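Local coordinates for sulfide-quinone reductase (Aquifex aeolicus, PDB 3HYW), which catalyses the FAD-dependent oxidation of hydrogen sulfide with a quinone as electron acceptor, building polysulfur chains that are released typically as cyclooctasulfur, at residues P159-A164 with M182-S187; P145-A150 with K246-M251. All coordinates share one frame; numbering follows the deposited sequence.

Contact 1. Residues P159-A164 with M182-S187; sequences PAYEFA and MTFITS. With FAD (flavin-adenine dinucleotide), chain G.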
ATOM      1  N   PRO A 159      -4.815  12.273 -19.109  1.00 33.79           N
ATOM      2  CA  PRO A 159      -5.435  13.607 -19.064  1.00 33.43           C
ATOM      3  C   PRO A 159      -6.531  13.782 -18.010  1.00 33.07           C
ATOM      4  O   PRO A 159      -6.711  14.895 -17.514  1.00 32.70           O
ATOM      5  CB  PRO A 159      -6.020  13.768 -20.464  1.00 33.82           C
ATOM      6  CG  PRO A 159      -5.187  12.867 -21.317  1.00 33.90           C
ATOM      7  CD  PRO A 159      -4.910  11.683 -20.456  1.00 33.80           C
ATOM      8  N   ALA A 160      -7.258  12.706 -17.695  1.00 32.16           N
ATOM      9  CA  ALA A 160      -8.270  12.729 -16.638  1.00 31.93           C
ATOM     10  C   ALA A 160      -7.628  12.926 -15.268  1.00 31.37           C
ATOM     11  O   ALA A 160      -8.114  13.720 -14.471  1.00 31.08           O
ATOM     12  CB  ALA A 160      -9.116  11.459 -16.659  1.00 31.60           C
ATOM     13  N   TYR A 161      -6.535  12.209 -15.011  1.00 31.09           N
ATOM     14  CA  TYR A 161      -5.749  12.390 -13.788  1.00 31.47           C
ATOM     15  C   TYR A 161      -5.170  13.798 -13.686  1.00 31.99           C
ATOM     16  O   TYR A 161      -5.225  14.422 -12.619  1.00 31.87           O
ATOM     17  CB  TYR A 161      -4.621  11.362 -13.728  1.00 31.27           C
ATOM     18  CG  TYR A 161      -5.109   9.975 -13.437  1.00 31.00           C
ATOM     19  CD1 TYR A 161      -5.361   9.576 -12.128  1.00 30.58           C
ATOM     20  CD2 TYR A 161      -5.349   9.066 -14.465  1.00 30.61           C
ATOM     21  CE1 TYR A 161      -5.827   8.303 -11.852  1.00 32.22           C
ATOM     22  CE2 TYR A 161      -5.810   7.792 -14.193  1.00 30.87           C
ATOM     23  CZ  TYR A 161      -6.047   7.420 -12.883  1.00 30.26           C
ATOM     24  OH  TYR A 161      -6.499   6.163 -12.589  1.00 31.24           O
ATOM     25  N   GLU A 162      -4.614  14.291 -14.794  1.00 32.35           N
ATOM     26  CA  GLU A 162      -4.069  15.647 -14.854  1.00 33.12           C
ATOM     27  C   GLU A 162      -5.128  16.678 -14.512  1.00 32.73           C
ATOM     28  O   GLU A 162      -4.906  17.534 -13.659  1.00 32.59           O
ATOM     29  CB  GLU A 162      -3.523  15.971 -16.248  1.00 33.46           C
ATOM     30  CG  GLU A 162      -2.166  15.422 -16.564  1.00 36.14           C
ATOM     31  CD  GLU A 162      -1.636  15.982 -17.871  1.00 39.30           C
ATOM     32  OE1 GLU A 162      -2.321  15.809 -18.905  1.00 41.66           O
ATOM     33  OE2 GLU A 162      -0.552  16.608 -17.860  1.00 40.17           O
ATOM     34  N   PHE A 163      -6.271  16.591 -15.191  1.00 32.66           N
ATOM     35  CA  PHE A 163      -7.356  17.561 -15.028  1.00 32.67           C
ATOM     36  C   PHE A 163      -7.906  17.566 -13.601  1.00 32.54           C
ATOM     37  O   PHE A 163      -8.184  18.626 -13.037  1.00 32.40           O
ATOM     38  CB  PHE A 163      -8.485  17.297 -16.039  1.00 32.76           C
ATOM     39  CG  PHE A 163      -9.586  18.330 -16.002  1.00 33.19           C
ATOM     40  CD1 PHE A 163     -10.738  18.118 -15.244  1.00 33.60           C
ATOM     41  CD2 PHE A 163      -9.465  19.519 -16.715  1.00 33.13           C
ATOM     42  CE1 PHE A 163     -11.755  19.081 -15.196  1.00 33.64           C
ATOM     43  CE2 PHE A 163     -10.479  20.489 -16.675  1.00 33.31           C
ATOM     44  CZ  PHE A 163     -11.625  20.264 -15.921  1.00 33.09           C
ATOM     45  N   ALA A 164      -8.067  16.382 -13.025  1.00 32.22           N
ATOM     46  CA  ALA A 164      -8.550  16.272 -11.655  1.00 31.98           C
ATOM     47  C   ALA A 164      -7.605  16.969 -10.668  1.00 32.11           C
ATOM     48  O   ALA A 164      -8.050  17.715  -9.788  1.00 32.26           O
ATOM     49  CB  ALA A 164      -8.752  14.818 -11.284  1.00 31.71           C
ATOM     50  N   MET A 182     -14.651  16.041  -4.482  1.00 31.51           N
ATOM     51  CA  MET A 182     -14.095  15.533  -5.724  1.00 31.79           C
ATOM     52  C   MET A 182     -14.044  14.020  -5.716  1.00 31.44           C
ATOM     53  O   MET A 182     -13.565  13.405  -4.754  1.00 31.24           O
ATOM     54  CB  MET A 182     -12.702  16.112  -5.982  1.00 31.64           C
ATOM     55  CG  MET A 182     -12.712  17.589  -6.317  1.00 32.08           C
ATOM     56  SD  MET A 182     -11.103  18.247  -6.798  1.00 33.40           S
ATOM     57  CE  MET A 182     -10.885  17.405  -8.367  1.00 33.49           C
ATOM     58  N   THR A 183     -14.544  13.433  -6.800  1.00 30.97           N
ATOM     59  CA  THR A 183     -14.572  11.991  -6.966  1.00 30.75           C
ATOM     60  C   THR A 183     -14.078  11.620  -8.356  1.00 30.77           C
ATOM     61  O   THR A 183     -14.492  12.206  -9.359  1.00 31.09           O
ATOM     62  CB  THR A 183     -15.993  11.410  -6.715  1.00 30.86           C
ATOM     63  OG1 THR A 183     -16.399  11.724  -5.378  1.00 30.02           O
ATOM     64  CG2 THR A 183     -16.011   9.888  -6.900  1.00 30.35           C
ATOM     65  N   PHE A 184     -13.182  10.644  -8.397  1.00 30.40           N
ATOM     66  CA  PHE A 184     -12.629  10.143  -9.641  1.00 30.51           C
ATOM     67  C   PHE A 184     -13.240   8.776  -9.913  1.00 30.35           C
ATOM     68  O   PHE A 184     -13.189   7.899  -9.055  1.00 30.70           O
ATOM     69  CB  PHE A 184     -11.106  10.049  -9.517  1.00 30.28           C
ATOM     70  CG  PHE A 184     -10.399   9.840 -10.822  1.00 30.18           C
ATOM     71  CD1 PHE A 184     -10.020  10.929 -11.600  1.00 30.65           C
ATOM     72  CD2 PHE A 184     -10.083   8.559 -11.260  1.00 30.68           C
ATOM     73  CE1 PHE A 184      -9.363  10.744 -12.821  1.00 30.75           C
ATOM     74  CE2 PHE A 184      -9.421   8.368 -12.472  1.00 30.31           C
ATOM     75  CZ  PHE A 184      -9.059   9.465 -13.250  1.00 30.17           C
ATOM     76  N   ILE A 185     -13.843   8.605 -11.089  1.00 30.17           N
ATOM     77  CA  ILE A 185     -14.492   7.329 -11.445  1.00 29.98           C
ATOM     78  C   ILE A 185     -13.909   6.791 -12.749  1.00 29.90           C
ATOM     79  O   ILE A 185     -13.951   7.456 -13.782  1.00 29.89           O
ATOM     80  CB  ILE A 185     -16.034   7.455 -11.576  1.00 29.99           C
ATOM     81  CG1 ILE A 185     -16.645   8.065 -10.310  1.00 30.27           C
ATOM     82  CG2 ILE A 185     -16.661   6.082 -11.873  1.00 30.11           C
ATOM     83  CD1 ILE A 185     -18.167   8.123 -10.316  1.00 30.14           C
ATOM     84  N   THR A 186     -13.360   5.586 -12.695  1.00 29.88           N
ATOM     85  CA  THR A 186     -12.658   5.042 -13.856  1.00 29.49           C
ATOM     86  C   THR A 186     -13.012   3.592 -14.205  1.00 29.53           C
ATOM     87  O   THR A 186     -13.371   2.785 -13.334  1.00 29.25           O
ATOM     88  CB  THR A 186     -11.119   5.215 -13.703  1.00 29.99           C
ATOM     89  OG1 THR A 186     -10.461   4.704 -14.867  1.00 28.49           O
ATOM     90  CG2 THR A 186     -10.605   4.497 -12.445  1.00 29.15           C
ATOM     91  N   SER A 187     -12.921   3.291 -15.500  1.00 29.45           N
ATOM     92  CA  SER A 187     -13.023   1.936 -16.027  1.00 29.56           C
ATOM     93  C   SER A 187     -11.782   1.091 -15.705  1.00 29.97           C
ATOM     94  O   SER A 187     -11.842  -0.141 -15.730  1.00 30.06           O
ATOM     95  CB  SER A 187     -13.252   1.988 -17.538  1.00 29.58           C
ATOM     96  OG  SER A 187     -12.446   2.993 -18.150  1.00 30.01           O
TER
HETATM   97  PA  FAD G 441      -3.891  14.393 -33.368  1.00 23.13           P
HETATM   98  O1A FAD G 441      -2.622  15.041 -32.874  1.00 21.98           O
HETATM   99  O2A FAD G 441      -5.171  14.625 -32.627  1.00 24.09           O
HETATM  100  O5B FAD G 441      -4.054  14.853 -34.890  1.00 24.67           O
HETATM  101  C5B FAD G 441      -5.039  14.344 -35.775  1.00 24.01           C
HETATM  102  C4B FAD G 441      -5.164  15.344 -36.913  1.00 24.36           C
HETATM  103  O4B FAD G 441      -5.946  14.789 -37.971  1.00 25.28           O
HETATM  104  C3B FAD G 441      -5.894  16.599 -36.466  1.00 25.54           C
HETATM  105  O3B FAD G 441      -5.245  17.737 -37.046  1.00 25.86           O
HETATM  106  C2B FAD G 441      -7.288  16.428 -37.036  1.00 25.73           C
HETATM  107  O2B FAD G 441      -7.924  17.682 -37.277  1.00 26.92           O
HETATM  108  C1B FAD G 441      -6.998  15.685 -38.327  1.00 25.75           C
HETATM  109  N9A FAD G 441      -8.140  14.911 -38.885  1.00 26.20           N
HETATM  110  C8A FAD G 441      -9.047  14.177 -38.205  1.00 26.17           C
HETATM  111  N7A FAD G 441      -9.905  13.613 -39.092  1.00 26.59           N
HETATM  112  C5A FAD G 441      -9.529  14.007 -40.331  1.00 26.19           C
HETATM  113  C6A FAD G 441     -10.015  13.764 -41.614  1.00 26.33           C
HETATM  114  N6A FAD G 441     -11.099  12.975 -41.798  1.00 25.81           N
HETATM  115  N1A FAD G 441      -9.390  14.321 -42.685  1.00 26.27           N
HETATM  116  C2A FAD G 441      -8.311  15.107 -42.523  1.00 26.78           C
HETATM  117  N3A FAD G 441      -7.824  15.360 -41.298  1.00 26.57           N
HETATM  118  C4A FAD G 441      -8.411  14.819 -40.192  1.00 26.06           C
HETATM  119  N1  FAD G 441       0.507  12.237 -24.988  1.00 22.93           N
HETATM  120  C2  FAD G 441       1.668  12.427 -24.305  1.00 23.66           C
HETATM  121  O2  FAD G 441       2.689  11.786 -24.624  1.00 24.10           O
HETATM  122  N3  FAD G 441       1.749  13.313 -23.283  1.00 23.08           N
HETATM  123  C4  FAD G 441       0.664  14.028 -22.922  1.00 23.39           C
HETATM  124  O4  FAD G 441       0.722  14.917 -21.887  1.00 23.55           O
HETATM  125  C4X FAD G 441      -0.534  13.849 -23.604  1.00 23.22           C
HETATM  126  N5  FAD G 441      -1.620  14.563 -23.232  1.00 23.21           N
HETATM  127  C5X FAD G 441      -2.793  14.411 -23.885  1.00 23.05           C
HETATM  128  C6  FAD G 441      -3.898  15.173 -23.491  1.00 23.03           C
HETATM  129  C7  FAD G 441      -5.121  15.031 -24.139  1.00 23.35           C
HETATM  130  C7M FAD G 441      -6.295  15.872 -23.675  1.00 23.27           C
HETATM  131  C8  FAD G 441      -5.231  14.116 -25.190  1.00 23.43           C
HETATM  132  C8M FAD G 441      -6.535  13.905 -25.937  1.00 23.84           C
HETATM  133  C9  FAD G 441      -4.124  13.355 -25.573  1.00 23.15           C
HETATM  134  C9A FAD G 441      -2.882  13.498 -24.935  1.00 23.25           C
HETATM  135  N10 FAD G 441      -1.788  12.775 -25.316  1.00 23.61           N
HETATM  136  C10 FAD G 441      -0.612  12.935 -24.654  1.00 23.12           C
HETATM  137  C1' FAD G 441      -1.907  11.756 -26.385  1.00 23.08           C
HETATM  138  C2' FAD G 441      -1.363  12.021 -27.773  1.00 22.43           C
HETATM  139  O2' FAD G 441      -0.013  12.498 -27.697  1.00 23.62           O
HETATM  140  C3' FAD G 441      -2.302  12.981 -28.505  1.00 22.62           C
HETATM  141  O3' FAD G 441      -3.627  12.400 -28.560  1.00 20.36           O
HETATM  142  C4' FAD G 441      -1.806  13.276 -29.914  1.00 22.58           C
HETATM  143  O4' FAD G 441      -2.466  14.462 -30.376  1.00 23.25           O
HETATM  144  C5' FAD G 441      -2.091  12.111 -30.855  1.00 21.62           C
HETATM  145  O5' FAD G 441      -1.532  12.377 -32.139  1.00 22.49           O
HETATM  146  P   FAD G 441      -2.293  11.987 -33.506  1.00 21.98           P
HETATM  147  O1P FAD G 441      -1.444  12.478 -34.649  1.00 21.34           O
HETATM  148  O2P FAD G 441      -2.721  10.536 -33.473  1.00 20.22           O
HETATM  149  O3P FAD G 441      -3.680  12.808 -33.454  1.00 21.19           O
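F184 pushes the far end of its ring over one face of the Y161 ring, with CZ lying 3.5 Å above that plane, over its centre. The two side chains cross at about a right angle, and their planes, 32° apart, meet obliquely. The closest pair is F184 CE2 to Y161 CZ, at 3.5 Å. F184 points toward the helix, its CG anti to the backbone N (chi1 -167°), and the ring beyond reaches the helix. There the backbone carbonyl of A160 meets the ring edge, A160 O being 3.6 Å from F184 CE1, while the methyl of A160 touches CE1 and CZ. One helical turn on, A164 CB approaches CD1 of F184 at 4.1 Å. The bent end of M182 brings its CE to 3.2 Å from A164 O, a close approach of methyl to carbonyl. Y161 OH is hydrogen-bonded to E188 and G192, bonds that would help fix the ring under F184, and F210 meets F184 edge-to-face. At the start of this helical segment P159 meets the cofactor instead, its CG 3.4 Å from C6 of the flavin, and it also belongs to the octathiocane pocket. Segment 159-164 runs antiparallel to strand 182-185, their axes 10.3 Å apart; helix 158-173 covers one sheet face, the helix-on-strand packing of the beta-alpha-beta unit in Rossmann-like dinucleotide-binding folds.

Contact 2. Residues P145-A150 with K246-M251; sequences PVVIGA and KFTMFM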
ATOM      1  N   PRO A 145     -20.382  19.283  -5.998  1.00 34.31           N
ATOM      2  CA  PRO A 145     -19.657  18.041  -6.247  1.00 33.73           C
ATOM      3  C   PRO A 145     -19.082  17.956  -7.652  1.00 33.13           C
ATOM      4  O   PRO A 145     -19.771  18.237  -8.636  1.00 32.61           O
ATOM      5  CB  PRO A 145     -20.727  16.953  -6.051  1.00 33.73           C
ATOM      6  CG  PRO A 145     -21.805  17.593  -5.290  1.00 34.20           C
ATOM      7  CD  PRO A 145     -21.799  19.033  -5.683  1.00 34.32           C
ATOM      8  N   VAL A 146     -17.814  17.573  -7.723  1.00 33.01           N
ATOM      9  CA  VAL A 146     -17.147  17.308  -8.992  1.00 32.71           C
ATOM     10  C   VAL A 146     -16.892  15.816  -9.132  1.00 32.71           C
ATOM     11  O   VAL A 146     -16.499  15.143  -8.172  1.00 32.58           O
ATOM     12  CB  VAL A 146     -15.829  18.105  -9.109  1.00 32.89           C
ATOM     13  CG1 VAL A 146     -14.972  17.608 -10.274  1.00 32.46           C
ATOM     14  CG2 VAL A 146     -16.135  19.571  -9.285  1.00 32.97           C
ATOM     15  N   VAL A 147     -17.160  15.295 -10.324  1.00 32.78           N
ATOM     16  CA  VAL A 147     -16.715  13.955 -10.682  1.00 33.01           C
ATOM     17  C   VAL A 147     -16.050  13.946 -12.050  1.00 32.52           C
ATOM     18  O   VAL A 147     -16.538  14.536 -13.016  1.00 32.46           O
ATOM     19  CB  VAL A 147     -17.828  12.862 -10.500  1.00 33.35           C
ATOM     20  CG1 VAL A 147     -19.161  13.362 -10.948  1.00 34.82           C
ATOM     21  CG2 VAL A 147     -17.466  11.561 -11.199  1.00 33.34           C
ATOM     22  N   ILE A 148     -14.899  13.294 -12.097  1.00 32.21           N
ATOM     23  CA  ILE A 148     -14.055  13.269 -13.277  1.00 31.68           C
ATOM     24  C   ILE A 148     -13.701  11.808 -13.508  1.00 31.56           C
ATOM     25  O   ILE A 148     -13.649  11.034 -12.566  1.00 31.37           O
ATOM     26  CB  ILE A 148     -12.781  14.147 -13.054  1.00 31.75           C
ATOM     27  CG1 ILE A 148     -13.175  15.627 -12.929  1.00 31.47           C
ATOM     28  CG2 ILE A 148     -11.763  13.971 -14.191  1.00 30.81           C
ATOM     29  CD1 ILE A 148     -12.186  16.485 -12.156  1.00 30.40           C
ATOM     30  N   GLY A 149     -13.480  11.418 -14.756  1.00 31.46           N
ATOM     31  CA  GLY A 149     -12.973  10.082 -14.996  1.00 31.10           C
ATOM     32  C   GLY A 149     -13.050   9.588 -16.417  1.00 31.33           C
ATOM     33  O   GLY A 149     -12.957  10.359 -17.374  1.00 30.81           O
ATOM     34  N   ALA A 150     -13.214   8.275 -16.530  1.00 31.40           N
ATOM     35  CA  ALA A 150     -13.190   7.589 -17.808  1.00 31.57           C
ATOM     36  C   ALA A 150     -14.337   6.590 -17.902  1.00 31.56           C
ATOM     37  O   ALA A 150     -14.621   5.852 -16.955  1.00 31.43           O
ATOM     38  CB  ALA A 150     -11.861   6.889 -17.990  1.00 31.45           C
ATOM     39  N   LYS A 246     -22.267  18.356  -9.824  1.00 36.26           N
ATOM     40  CA  LYS A 246     -22.626  19.644 -10.407  1.00 36.31           C
ATOM     41  C   LYS A 246     -21.753  19.924 -11.634  1.00 35.73           C
ATOM     42  O   LYS A 246     -22.193  20.558 -12.595  1.00 35.59           O
ATOM     43  CB  LYS A 246     -22.501  20.765  -9.370  1.00 36.75           C
ATOM     44  CG  LYS A 246     -22.872  22.139  -9.904  1.00 38.22           C
ATOM     45  CD  LYS A 246     -23.096  23.145  -8.794  1.00 40.95           C
ATOM     46  CE  LYS A 246     -23.590  24.475  -9.368  1.00 42.17           C
ATOM     47  NZ  LYS A 246     -22.610  25.063 -10.338  1.00 42.47           N
ATOM     48  N   PHE A 247     -20.516  19.439 -11.594  1.00 35.14           N
ATOM     49  CA  PHE A 247     -19.609  19.540 -12.733  1.00 34.53           C
ATOM     50  C   PHE A 247     -18.945  18.193 -12.972  1.00 34.18           C
ATOM     51  O   PHE A 247     -18.487  17.549 -12.031  1.00 34.10           O
ATOM     52  CB  PHE A 247     -18.550  20.625 -12.497  1.00 34.54           C
ATOM     53  CG  PHE A 247     -17.450  20.632 -13.529  1.00 35.00           C
ATOM     54  CD1 PHE A 247     -16.341  19.795 -13.390  1.00 35.16           C
ATOM     55  CD2 PHE A 247     -17.527  21.466 -14.644  1.00 35.52           C
ATOM     56  CE1 PHE A 247     -15.324  19.778 -14.356  1.00 36.15           C
ATOM     57  CE2 PHE A 247     -16.511  21.467 -15.607  1.00 36.41           C
ATOM     58  CZ  PHE A 247     -15.412  20.617 -15.463  1.00 35.39           C
ATOM     59  N   THR A 248     -18.902  17.772 -14.234  1.00 33.91           N
ATOM     60  CA  THR A 248     -18.173  16.563 -14.615  1.00 33.66           C
ATOM     61  C   THR A 248     -17.229  16.794 -15.796  1.00 33.49           C
ATOM     62  O   THR A 248     -17.436  17.696 -16.616  1.00 33.53           O
ATOM     63  CB  THR A 248     -19.121  15.377 -14.970  1.00 33.57           C
ATOM     64  OG1 THR A 248     -19.876  15.695 -16.142  1.00 33.28           O
ATOM     65  CG2 THR A 248     -20.075  15.064 -13.828  1.00 33.83           C
ATOM     66  N   MET A 249     -16.191  15.968 -15.864  1.00 33.04           N
ATOM     67  CA  MET A 249     -15.312  15.915 -17.014  1.00 33.00           C
ATOM     68  C   MET A 249     -14.971  14.451 -17.226  1.00 32.91           C
ATOM     69  O   MET A 249     -14.275  13.844 -16.409  1.00 32.90           O
ATOM     70  CB  MET A 249     -14.041  16.742 -16.771  1.00 32.75           C
ATOM     71  CG  MET A 249     -13.252  17.117 -18.035  1.00 33.56           C
ATOM     72  SD  MET A 249     -12.591  15.739 -18.996  1.00 33.52           S
ATOM     73  CE  MET A 249     -11.287  15.124 -17.931  1.00 31.87           C
ATOM     74  N   PHE A 250     -15.469  13.886 -18.321  1.00 32.71           N
ATOM     75  CA  PHE A 250     -15.167  12.509 -18.658  1.00 32.86           C
ATOM     76  C   PHE A 250     -14.428  12.366 -19.976  1.00 33.49           C
ATOM     77  O   PHE A 250     -14.656  13.129 -20.918  1.00 33.69           O
ATOM     78  CB  PHE A 250     -16.430  11.633 -18.611  1.00 32.59           C
ATOM     79  CG  PHE A 250     -16.761  11.168 -17.231  1.00 32.16           C
ATOM     80  CD1 PHE A 250     -16.308   9.936 -16.774  1.00 30.70           C
ATOM     81  CD2 PHE A 250     -17.477  11.986 -16.363  1.00 31.36           C
ATOM     82  CE1 PHE A 250     -16.573   9.521 -15.478  1.00 30.71           C
ATOM     83  CE2 PHE A 250     -17.758  11.570 -15.070  1.00 30.77           C
ATOM     84  CZ  PHE A 250     -17.305  10.335 -14.629  1.00 31.18           C
ATOM     85  N   MET A 251     -13.513  11.403 -20.009  1.00 33.77           N
ATOM     86  CA  MET A 251     -12.854  11.007 -21.244  1.00 34.22           C
ATOM     87  C   MET A 251     -13.833  10.198 -22.082  1.00 34.38           C
ATOM     88  O   MET A 251     -14.561   9.349 -21.543  1.00 34.36           O
ATOM     89  CB  MET A 251     -11.615  10.157 -20.956  1.00 34.48           C
ATOM     90  CG  MET A 251     -10.582  10.819 -20.058  1.00 36.47           C
ATOM     91  SD  MET A 251      -9.952  12.392 -20.689  1.00 41.68           S
ATOM     92  CE  MET A 251      -9.202  11.874 -22.235  1.00 38.31           C
TER
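P145 O accepts two backbone N-H groups in its carbonyl plane, from K246 N at 2.8 Å and from F247 N at 3.3 Å. Beyond this fork the parallel strands exchange bonds in alternation, V147 N to F247 O, M249 N to V147 O and G149 N to M249 O, ending with M251 N to G149 O at 2.9 Å. F250 lays its ring across the neighbouring strand: G149 N stands 3.7 Å above one face, toward the rim, and CD1 comes to 3.3 Å from G149 C. A CB on G149 would sit tight against this ring and, at these backbone angles, would be jammed against the carbonyl O of I148. At the tip of the F250 ring CZ packs against V147 CG2 at 3.6 Å. An alanine in place of F250 would probably uncover the G149 backbone and leave V147 CG2 without its aromatic neighbour. On the same sheet face as F250, V147 CG1 and T248 CG2 are pressed together at 3.5 Å, while T248 OG1 bonds to S120. On the opposite face V146 CG1 meets the F247 ring edge, and I148 CG2 touches M249 CE. Cross-strand backbone bonds between mostly apolar faces probably keep water scarce here; at the end M251 lines the hydrogen sulfide pocket.

How the contacts relate
Following the chain from the N terminus, the first segment involved is strand 146-150, followed by helix 158-173 and strand 182-185, a beta-alpha-beta crossover in which contact 1 closes a short loop of 17 residues between helix and returning strand. Contact 2 is completed much later, when strand 247-255 comes back alongside strand 146-150 after 95 intervening residues, so that contact 1 is nested inside its loop. The two share one sheet: strand 146-150 lies between strands 247-255 and 182-185, and I185 N to I148 O (2.8 Å) and T183 N to V146 O (2.9 Å) are probable hydrogen bonds joining strands 182-185 and 146-150. F163 touches I148, F247 and M249, so the helix of contact 1 also covers both strands of contact 2.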